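Local coordinates for protein paenibacillus xanthan lyase (Paenibacillus, PDB 6F2P) that probably cleaves xanthan by beta-elimination, removing the terminal mannosyl residues of its side chains, as a calcium-containing polysaccharide lyase of family 8, at residues A[398-403]-A[581-586]; A[405-409]-A[443-447]; A[794-800]-A[889-894]. All coordinates share one frame; numbering follows the deposited sequence.

Contact 1 of 3, residues A[398-403]-A[581-586]; sequences NAENNK and SSLNSS
The carboxylate of Glu400 and the amide of Asn584 run side by side with their planes turned 57° apart. At one edge of the amide, Asn584 ND2 donates to Glu400 OE2 at 2.8 Å; the acceptor lies close to the amide plane and is met on its anti lone pair, away from OE1. At the oxygen of the same amide, Asn584 OD1 takes the backbone N of Ser586 at 3.1 Å, in the carbonyl plane, closing an Asx turn, and it also accepts from Ser586 OG. Asn584 CG stands anti to its own N (chi1 -159°), which carries the amide over to Glu400. The amide of Asn402 lies near Leu583 O, but the bond there comes from the backbone: Asn402 N reaches Leu583 O at 2.8 Å and is nearly straight. A second main-chain bond joins Ser585 N to Ala399 O at 2.9 Å. One water links Ser581 O with Ser585 OG and, weakly, Asn402 ND2. Lys403 crosses Leu583 at about a right angle, its CD 3.5 Å from Ser582 CB. The two loops, one between strands 380-385 and 411-415 and the other between strands 566-578 and 595-607, thus meet beside the connection between strand 275-276 and helix 292-307; Arg283 and Arg287 of that connection form salt bridges to OE1 and OE2 of Glu400.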
loop_
_atom_site.group_PDB
_atom_site.type_symbol
_atom_site.label_atom_id
_atom_site.label_comp_id
_atom_site.label_asym_id
_atom_site.label_seq_id
_atom_site.Cartn_x
_atom_site.Cartn_y
_atom_site.Cartn_z
ATOM N N ASN A 398 -15.571 6.365 -21.658
ATOM C CA ASN A 398 -16.116 7.440 -22.489
ATOM C C ASN A 398 -15.097 8.075 -23.404
ATOM O O ASN A 398 -15.124 9.291 -23.591
ATOM C CB ASN A 398 -16.736 8.552 -21.635
ATOM C CG ASN A 398 -17.565 8.016 -20.496
ATOM O OD1 ASN A 398 -18.317 7.049 -20.658
ATOM N ND2 ASN A 398 -17.418 8.630 -19.320
ATOM N N ALA A 399 -14.199 7.260 -23.954
ATOM C CA ALA A 399 -13.227 7.722 -24.944
ATOM C C ALA A 399 -12.289 8.748 -24.352
ATOM O O ALA A 399 -11.820 9.653 -25.054
ATOM C CB ALA A 399 -13.928 8.301 -26.169
ATOM N N GLU A 400 -12.031 8.607 -23.055
ATOM C CA GLU A 400 -11.041 9.428 -22.370
ATOM C C GLU A 400 -9.829 8.584 -21.990
ATOM O O GLU A 400 -9.954 7.376 -21.742
ATOM C CB GLU A 400 -11.639 10.075 -21.123
ATOM C CG GLU A 400 -12.785 11.023 -21.404
ATOM C CD GLU A 400 -13.068 11.952 -20.237
ATOM O OE1 GLU A 400 -13.823 11.558 -19.321
ATOM O OE2 GLU A 400 -12.526 13.081 -20.236
ATOM N N ASN A 401 -8.662 9.227 -21.954
ATOM C CA ASN A 401 -7.418 8.561 -21.578
ATOM C C ASN A 401 -7.159 7.334 -22.456
ATOM O O ASN A 401 -6.827 6.257 -21.956
ATOM C CB ASN A 401 -7.455 8.173 -20.095
ATOM C CG ASN A 401 -6.078 7.912 -19.523
ATOM O OD1 ASN A 401 -5.077 8.404 -20.043
ATOM N ND2 ASN A 401 -6.018 7.134 -18.444
ATOM N N ASN A 402 -7.319 7.506 -23.765
ATOM C CA ASN A 402 -7.287 6.380 -24.690
ATOM C C ASN A 402 -5.909 5.771 -24.841
ATOM O O ASN A 402 -5.792 4.578 -25.105
ATOM C CB ASN A 402 -7.829 6.774 -26.063
ATOM C CG ASN A 402 -9.239 7.309 -26.002
ATOM O OD1 ASN A 402 -10.045 6.892 -25.173
ATOM N ND2 ASN A 402 -9.550 8.242 -26.888
ATOM N N LYS A 403 -4.870 6.588 -24.674
ATOM C CA LYS A 403 -3.491 6.114 -24.801
ATOM C C LYS A 403 -2.795 5.889 -23.446
ATOM O O LYS A 403 -1.573 5.941 -23.349
ATOM C CB LYS A 403 -2.678 7.093 -25.648
ATOM C CG LYS A 403 -3.081 7.143 -27.111
ATOM C CD LYS A 403 -2.829 8.519 -27.694
ATOM C CE LYS A 403 -1.445 8.663 -28.282
ATOM N NZ LYS A 403 -1.216 10.029 -28.856
ATOM N N SER A 581 -6.834 14.737 -29.296
ATOM C CA SER A 581 -7.930 13.901 -29.771
ATOM C C SER A 581 -7.608 12.426 -29.644
ATOM O O SER A 581 -8.495 11.609 -29.391
ATOM C CB SER A 581 -8.259 14.236 -31.219
ATOM O OG SER A 581 -9.036 15.416 -31.276
ATOM N N SER A 582 -6.332 12.099 -29.826
ATOM C CA SER A 582 -5.843 10.737 -29.659
ATOM C C SER A 582 -6.028 10.256 -28.220
ATOM O O SER A 582 -6.303 9.079 -27.978
ATOM C CB SER A 582 -4.367 10.663 -30.034
ATOM O OG SER A 582 -4.166 11.079 -31.370
ATOM N N LEU A 583 -5.888 11.167 -27.263
ATOM C CA LEU A 583 -6.023 10.783 -25.863
ATOM C C LEU A 583 -7.464 10.886 -25.403
ATOM O O LEU A 583 -7.924 10.080 -24.578
ATOM C CB LEU A 583 -5.140 11.645 -24.961
ATOM C CG LEU A 583 -3.631 11.440 -25.047
ATOM C CD1 LEU A 583 -3.033 12.219 -26.226
ATOM C CD2 LEU A 583 -2.982 11.847 -23.735
ATOM N N ASN A 584 -8.173 11.876 -25.943
ATOM C CA ASN A 584 -9.530 12.173 -25.499
ATOM C C ASN A 584 -10.409 12.624 -26.647
ATOM O O ASN A 584 -10.194 13.691 -27.213
ATOM C CB ASN A 584 -9.512 13.255 -24.413
ATOM C CG ASN A 584 -10.763 13.249 -23.579
ATOM O OD1 ASN A 584 -11.856 13.020 -24.089
ATOM N ND2 ASN A 584 -10.617 13.486 -22.289
ATOM N N SER A 585 -11.403 11.816 -26.984
ATOM C CA SER A 585 -12.288 12.158 -28.086
ATOM C C SER A 585 -13.730 12.224 -27.613
ATOM O O SER A 585 -14.658 12.113 -28.408
ATOM C CB SER A 585 -12.138 11.169 -29.243
ATOM O OG SER A 585 -12.360 9.835 -28.821
ATOM N N SER A 586 -13.908 12.395 -26.306
ATOM C CA SER A 586 -15.231 12.657 -25.751
ATOM C C SER A 586 -15.718 14.002 -26.271
ATOM O O SER A 586 -14.916 14.840 -26.712
ATOM C CB SER A 586 -15.195 12.676 -24.221
ATOM O OG SER A 586 -14.600 13.872 -23.740
HETATM O O HOH W 1 -9.559 9.242 -29.346
HETATM O O HOH W 2 -1.114 9.659 -31.764
#

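Contact 2 of 3, residues A[405-409]-A[443-447]; sequences WHTGD and NTTQT
A type I beta turn from His406 to Asp409 presents its two polar ends to the loop 443-447, where Thr444 and Gln446 receive them. The His406 ring bonds through both nitrogens. NE2 donates to Thr444 O at 2.9 Å, from above the carbonyl plane, while ND1 donates within the turn to Asp409 OD2, also at 2.9 Å. The other carboxylate oxygen, Asp409 OD1, accepts Gln446 NE2 at 3.1 Å on its syn lone pair, with the acceptor in the amide plane. Carboxylate and amide planes stand 59° apart. Gln446 gets there as an extended chain with CG anti to the backbone N (chi1 176°), and its NE2 also makes a weak bond to Trp405 O. These bonds hold the imidazole and the amide against rotation, and Gln446 OE1 is taken by Val476 N. Beside them, Thr445 lies over one face of the Trp405 indole: its CB sits 3.7 Å from the centroid of the five-membered ring, only 13° off the normal, a CH-pi contact. Trp405 also stacks with Tyr433. What results is a beta turn braced by a His-carboxylate hydrogen bond, joining two connecting loops of the family 8 super-sandwich domain.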
loop_
_atom_site.group_PDB
_atom_site.type_symbol
_atom_site.label_atom_id
_atom_site.label_comp_id
_atom_site.label_asym_id
_atom_site.label_seq_id
_atom_site.Cartn_x
_atom_site.Cartn_y
_atom_site.Cartn_z
ATOM N N TRP A 405 -2.341 3.294 -21.787
ATOM C CA TRP A 405 -1.986 1.871 -21.673
ATOM C C TRP A 405 -0.960 1.517 -20.597
ATOM O O TRP A 405 -1.151 0.568 -19.842
ATOM C CB TRP A 405 -1.480 1.347 -23.025
ATOM C CG TRP A 405 -2.381 1.681 -24.187
ATOM C CD1 TRP A 405 -3.674 1.272 -24.374
ATOM C CD2 TRP A 405 -2.051 2.495 -25.323
ATOM N NE1 TRP A 405 -4.166 1.786 -25.554
ATOM C CE2 TRP A 405 -3.187 2.534 -26.154
ATOM C CE3 TRP A 405 -0.902 3.191 -25.718
ATOM C CZ2 TRP A 405 -3.202 3.233 -27.354
ATOM C CZ3 TRP A 405 -0.922 3.885 -26.906
ATOM C CH2 TRP A 405 -2.060 3.903 -27.710
ATOM N N HIS A 406 0.124 2.284 -20.531
ATOM C CA HIS A 406 1.244 1.937 -19.673
ATOM C C HIS A 406 1.452 2.908 -18.508
ATOM O O HIS A 406 2.493 2.878 -17.855
ATOM C CB HIS A 406 2.523 1.828 -20.511
ATOM C CG HIS A 406 2.391 0.913 -21.688
ATOM N ND1 HIS A 406 2.165 -0.441 -21.557
ATOM C CD2 HIS A 406 2.437 1.162 -23.019
ATOM C CE1 HIS A 406 2.088 -0.989 -22.758
ATOM N NE2 HIS A 406 2.247 -0.039 -23.662
ATOM N N THR A 407 0.462 3.755 -18.233
ATOM C CA THR A 407 0.608 4.768 -17.187
ATOM C C THR A 407 0.715 4.193 -15.765
ATOM O O THR A 407 1.041 4.919 -14.824
ATOM C CB THR A 407 -0.520 5.837 -17.239
ATOM O OG1 THR A 407 -1.804 5.201 -17.207
ATOM C CG2 THR A 407 -0.408 6.681 -18.496
ATOM N N GLY A 408 0.443 2.897 -15.616
ATOM C CA GLY A 408 0.561 2.222 -14.332
ATOM C C GLY A 408 1.601 1.105 -14.336
ATOM O O GLY A 408 1.674 0.306 -13.403
ATOM N N ASP A 409 2.419 1.051 -15.382
ATOM C CA ASP A 409 3.340 -0.065 -15.578
ATOM C C ASP A 409 4.663 0.168 -14.862
ATOM O O ASP A 409 5.737 -0.034 -15.431
ATOM C CB ASP A 409 3.593 -0.280 -17.072
ATOM C CG ASP A 409 2.456 -1.001 -17.761
ATOM O OD1 ASP A 409 1.365 -1.136 -17.157
ATOM O OD2 ASP A 409 2.654 -1.433 -18.917
ATOM N N ASN A 443 5.830 -1.147 -28.558
ATOM C CA ASN A 443 4.739 -0.641 -29.389
ATOM C C ASN A 443 3.460 -1.466 -29.269
ATOM O O ASN A 443 2.879 -1.889 -30.265
ATOM C CB ASN A 443 5.187 -0.551 -30.845
ATOM C CG ASN A 443 4.238 0.266 -31.703
ATOM O OD1 ASN A 443 4.223 1.497 -31.634
ATOM N ND2 ASN A 443 3.449 -0.415 -32.526
ATOM N N THR A 444 3.030 -1.703 -28.040
ATOM C CA THR A 444 1.843 -2.506 -27.797
ATOM C C THR A 444 0.876 -1.748 -26.909
ATOM O O THR A 444 1.218 -0.714 -26.333
ATOM C CB THR A 444 2.190 -3.851 -27.126
ATOM O OG1 THR A 444 2.770 -3.618 -25.834
ATOM C CG2 THR A 444 3.166 -4.633 -27.988
ATOM N N THR A 445 -0.342 -2.263 -26.811
ATOM C CA THR A 445 -1.348 -1.643 -25.966
ATOM C C THR A 445 -1.659 -2.577 -24.810
ATOM O O THR A 445 -1.130 -3.689 -24.738
ATOM C CB THR A 445 -2.649 -1.345 -26.739
ATOM O OG1 THR A 445 -3.248 -2.575 -27.170
ATOM C CG2 THR A 445 -2.369 -0.446 -27.943
ATOM N N GLN A 446 -2.521 -2.127 -23.908
ATOM C CA GLN A 446 -2.918 -2.956 -22.791
ATOM C C GLN A 446 -4.355 -2.649 -22.438
ATOM O O GLN A 446 -4.748 -1.483 -22.346
ATOM C CB GLN A 446 -2.001 -2.732 -21.572
ATOM C CG GLN A 446 -2.433 -3.523 -20.341
ATOM C CD GLN A 446 -1.560 -3.292 -19.112
ATOM O OE1 GLN A 446 -1.575 -4.093 -18.173
ATOM N NE2 GLN A 446 -0.804 -2.196 -19.108
ATOM N N THR A 447 -5.128 -3.712 -22.253
ATOM C CA THR A 447 -6.515 -3.620 -21.829
ATOM C C THR A 447 -6.685 -2.674 -20.635
ATOM O O THR A 447 -5.987 -2.799 -19.623
ATOM C CB THR A 447 -7.034 -5.015 -21.469
ATOM O OG1 THR A 447 -6.935 -5.853 -22.626
ATOM C CG2 THR A 447 -8.478 -4.963 -20.990
#

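Contact 3 of 3, residues A[794-800]-A[889-894]; sequences KKLGFNN and YKLMLD. With CA (calcium ion), chain C.
Lys794 and Asp894 meet at a calcium ion. Lys794 O binds the metal at 2.4 Å and Asp894 OD1 at 2.3 Å, with Asp894 O further off at 2.8 Å; Glu769, Glu771 and Ser791 complete the site. Asp894 CG is anti to the backbone N (chi1 -172°), which turns OD1 to the calcium, and OD2 forms a salt bridge with Arg824. Next outward, the antiparallel strands pair Leu796 with Leu893 through Leu796 N to Leu893 O and Leu893 N to Leu796 O. On the face shared by Leu796, Phe798, Leu891 and Leu893, Leu891 CD2 lies over the Phe798 ring, 4.1 Å from its centroid, and Leu893 CD2 packs against Phe798 CZ. On the other face, Met892 SD rests on the extended chain of Lys795. Toward the other end of the pairing, Lys890 runs along Phe798 O and its NZ donates to Asn799 OD1 at 3.1 Å, while Asn799 ND2 binds Thr781 O. With an alanine here, Asn799 OD1 would probably lose its ammonium donor, and Phe798 O the cover of CG and CD. A calcium joining one strand's start to its antiparallel neighbour in a beta sandwich recalls structural calcium sites of many carbohydrate-binding modules, a role only inferred here.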
loop_
_atom_site.group_PDB
_atom_site.type_symbol
_atom_site.label_atom_id
_atom_site.label_comp_id
_atom_site.label_asym_id
_atom_site.label_seq_id
_atom_site.Cartn_x
_atom_site.Cartn_y
_atom_site.Cartn_z
ATOM N N LYS A 794 -15.277 -20.190 24.089
ATOM C CA LYS A 794 -15.770 -19.976 22.734
ATOM C C LYS A 794 -15.404 -21.129 21.815
ATOM O O LYS A 794 -14.340 -21.729 21.942
ATOM C CB LYS A 794 -15.227 -18.663 22.162
ATOM C CG LYS A 794 -15.683 -17.410 22.898
ATOM C CD LYS A 794 -15.067 -16.159 22.293
ATOM C CE LYS A 794 -15.589 -14.905 22.977
ATOM N NZ LYS A 794 -17.068 -14.781 22.834
ATOM N N LYS A 795 -16.298 -21.440 20.888
ATOM C CA LYS A 795 -16.016 -22.433 19.863
ATOM C C LYS A 795 -16.304 -21.827 18.483
ATOM O O LYS A 795 -17.038 -20.843 18.373
ATOM C CB LYS A 795 -16.851 -23.692 20.101
ATOM C CG LYS A 795 -18.345 -23.443 20.064
ATOM C CD LYS A 795 -19.146 -24.605 20.634
ATOM C CE LYS A 795 -20.639 -24.305 20.557
ATOM N NZ LYS A 795 -21.424 -25.088 21.539
ATOM N N LEU A 796 -15.714 -22.401 17.437
ATOM C CA LEU A 796 -15.922 -21.901 16.081
ATOM C C LEU A 796 -16.795 -22.857 15.283
ATOM O O LEU A 796 -16.396 -23.993 15.007
ATOM C CB LEU A 796 -14.589 -21.681 15.355
ATOM C CG LEU A 796 -14.720 -20.946 14.018
ATOM C CD1 LEU A 796 -15.346 -19.590 14.250
ATOM C CD2 LEU A 796 -13.389 -20.808 13.297
ATOM N N GLY A 797 -17.987 -22.392 14.919
ATOM C CA GLY A 797 -18.935 -23.210 14.188
ATOM C C GLY A 797 -18.741 -23.046 12.702
ATOM O O GLY A 797 -19.017 -21.989 12.149
ATOM N N PHE A 798 -18.238 -24.089 12.055
ATOM C CA PHE A 798 -18.136 -24.091 10.605
ATOM C C PHE A 798 -19.553 -24.135 10.062
ATOM O O PHE A 798 -20.444 -24.687 10.706
ATOM C CB PHE A 798 -17.375 -25.320 10.105
ATOM C CG PHE A 798 -15.895 -25.264 10.338
ATOM C CD1 PHE A 798 -15.357 -24.473 11.350
ATOM C CD2 PHE A 798 -15.034 -26.004 9.540
ATOM C CE1 PHE A 798 -13.981 -24.427 11.568
ATOM C CE2 PHE A 798 -13.657 -25.963 9.746
ATOM C CZ PHE A 798 -13.129 -25.173 10.762
ATOM N N ASN A 799 -19.762 -23.561 8.885
ATOM C CA ASN A 799 -21.070 -23.606 8.237
ATOM C C ASN A 799 -21.007 -24.331 6.907
ATOM O O ASN A 799 -21.873 -24.152 6.054
ATOM C CB ASN A 799 -21.619 -22.198 8.049
ATOM C CG ASN A 799 -22.125 -21.609 9.342
ATOM O OD1 ASN A 799 -22.967 -22.205 10.015
ATOM N ND2 ASN A 799 -21.599 -20.445 9.715
ATOM N N ASN A 800 -19.970 -25.148 6.751
ATOM C CA ASN A 800 -19.698 -25.876 5.520
ATOM C C ASN A 800 -20.897 -26.647 4.977
ATOM O O ASN A 800 -21.519 -27.424 5.707
ATOM C CB ASN A 800 -18.502 -26.804 5.724
ATOM C CG ASN A 800 -17.256 -26.051 6.161
ATOM O OD1 ASN A 800 -17.346 -25.047 6.871
ATOM N ND2 ASN A 800 -16.089 -26.523 5.730
ATOM N N TYR A 889 -22.739 -31.022 7.278
ATOM C CA TYR A 889 -21.291 -31.098 7.163
ATOM C C TYR A 889 -20.563 -30.125 8.085
ATOM O O TYR A 889 -19.351 -29.935 7.960
ATOM C CB TYR A 889 -20.869 -30.822 5.720
ATOM C CG TYR A 889 -21.421 -31.787 4.694
ATOM C CD1 TYR A 889 -22.602 -31.512 4.009
ATOM C CD2 TYR A 889 -20.750 -32.965 4.390
ATOM C CE1 TYR A 889 -23.102 -32.388 3.048
ATOM C CE2 TYR A 889 -21.243 -33.850 3.436
ATOM C CZ TYR A 889 -22.418 -33.558 2.770
ATOM O OH TYR A 889 -22.897 -34.443 1.830
ATOM N N LYS A 890 -21.291 -29.512 9.012
ATOM C CA LYS A 890 -20.698 -28.488 9.871
ATOM C C LYS A 890 -19.736 -29.044 10.918
ATOM O O LYS A 890 -19.380 -30.228 10.900
ATOM C CB LYS A 890 -21.784 -27.627 10.516
ATOM C CG LYS A 890 -22.628 -26.881 9.492
ATOM C CD LYS A 890 -23.637 -25.950 10.145
ATOM C CE LYS A 890 -24.450 -25.221 9.086
ATOM N NZ LYS A 890 -25.298 -24.158 9.685
ATOM N N LEU A 891 -19.307 -28.177 11.827
ATOM C CA LEU A 891 -18.315 -28.563 12.816
ATOM C C LEU A 891 -18.215 -27.494 13.888
ATOM O O LEU A 891 -18.354 -26.301 13.602
ATOM C CB LEU A 891 -16.959 -28.748 12.135
ATOM C CG LEU A 891 -15.736 -29.151 12.959
ATOM C CD1 LEU A 891 -15.878 -30.568 13.504
ATOM C CD2 LEU A 891 -14.481 -29.029 12.108
ATOM N N MET A 892 -17.994 -27.926 15.124
ATOM C CA MET A 892 -17.752 -27.005 16.226
ATOM C C MET A 892 -16.298 -27.113 16.686
ATOM O O MET A 892 -15.974 -27.906 17.576
ATOM C CB MET A 892 -18.701 -27.297 17.395
ATOM C CG MET A 892 -20.137 -26.850 17.171
ATOM S SD MET A 892 -20.311 -25.053 17.149
ATOM C CE MET A 892 -21.819 -24.892 16.196
ATOM N N LEU A 893 -15.424 -26.314 16.078
ATOM C CA LEU A 893 -13.994 -26.351 16.382
ATOM C C LEU A 893 -13.637 -25.488 17.598
ATOM O O LEU A 893 -13.924 -24.291 17.625
ATOM C CB LEU A 893 -13.202 -25.904 15.152
ATOM C CG LEU A 893 -11.676 -25.807 15.207
ATOM C CD1 LEU A 893 -11.043 -27.122 15.641
ATOM C CD2 LEU A 893 -11.165 -25.397 13.834
ATOM N N ASP A 894 -13.007 -26.090 18.601
ATOM C CA ASP A 894 -12.643 -25.346 19.806
ATOM C C ASP A 894 -11.222 -24.809 19.704
ATOM O O ASP A 894 -11.000 -23.609 19.868
ATOM C CB ASP A 894 -12.815 -26.206 21.070
ATOM C CG ASP A 894 -12.621 -25.406 22.368
ATOM O OD1 ASP A 894 -12.452 -24.166 22.293
ATOM O OD2 ASP A 894 -12.652 -26.013 23.464
HETATM CA CA CA C . -11.921 -21.988 21.984
HETATM O O HOH W 3 -23.871 -28.885 6.697
#

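How the contacts relate
Contacts 1 and 2 adjoin in sequence and share the long loop between strands 380-385 and 411-415, contact 2 being nested inside the loop that contact 1 closes; their centres lie about 14 Å apart. All three contacts are partly buried. The first two join loops of the super-sandwich domain, but contact 1 leans on main-chain bonds and a carboxylate with arginine partners, contact 2 on a histidine, a glutamine and an indole face. Contact 3 stands apart, its centre about 53 Å from that of contact 1, in a later sandwich. None of its touching residues is exposed, and its apolar face packs on strand 871-882. Strand pairing, that face and a calcium ion do most of the work, with a lysine-asparagine hydrogen bond besides.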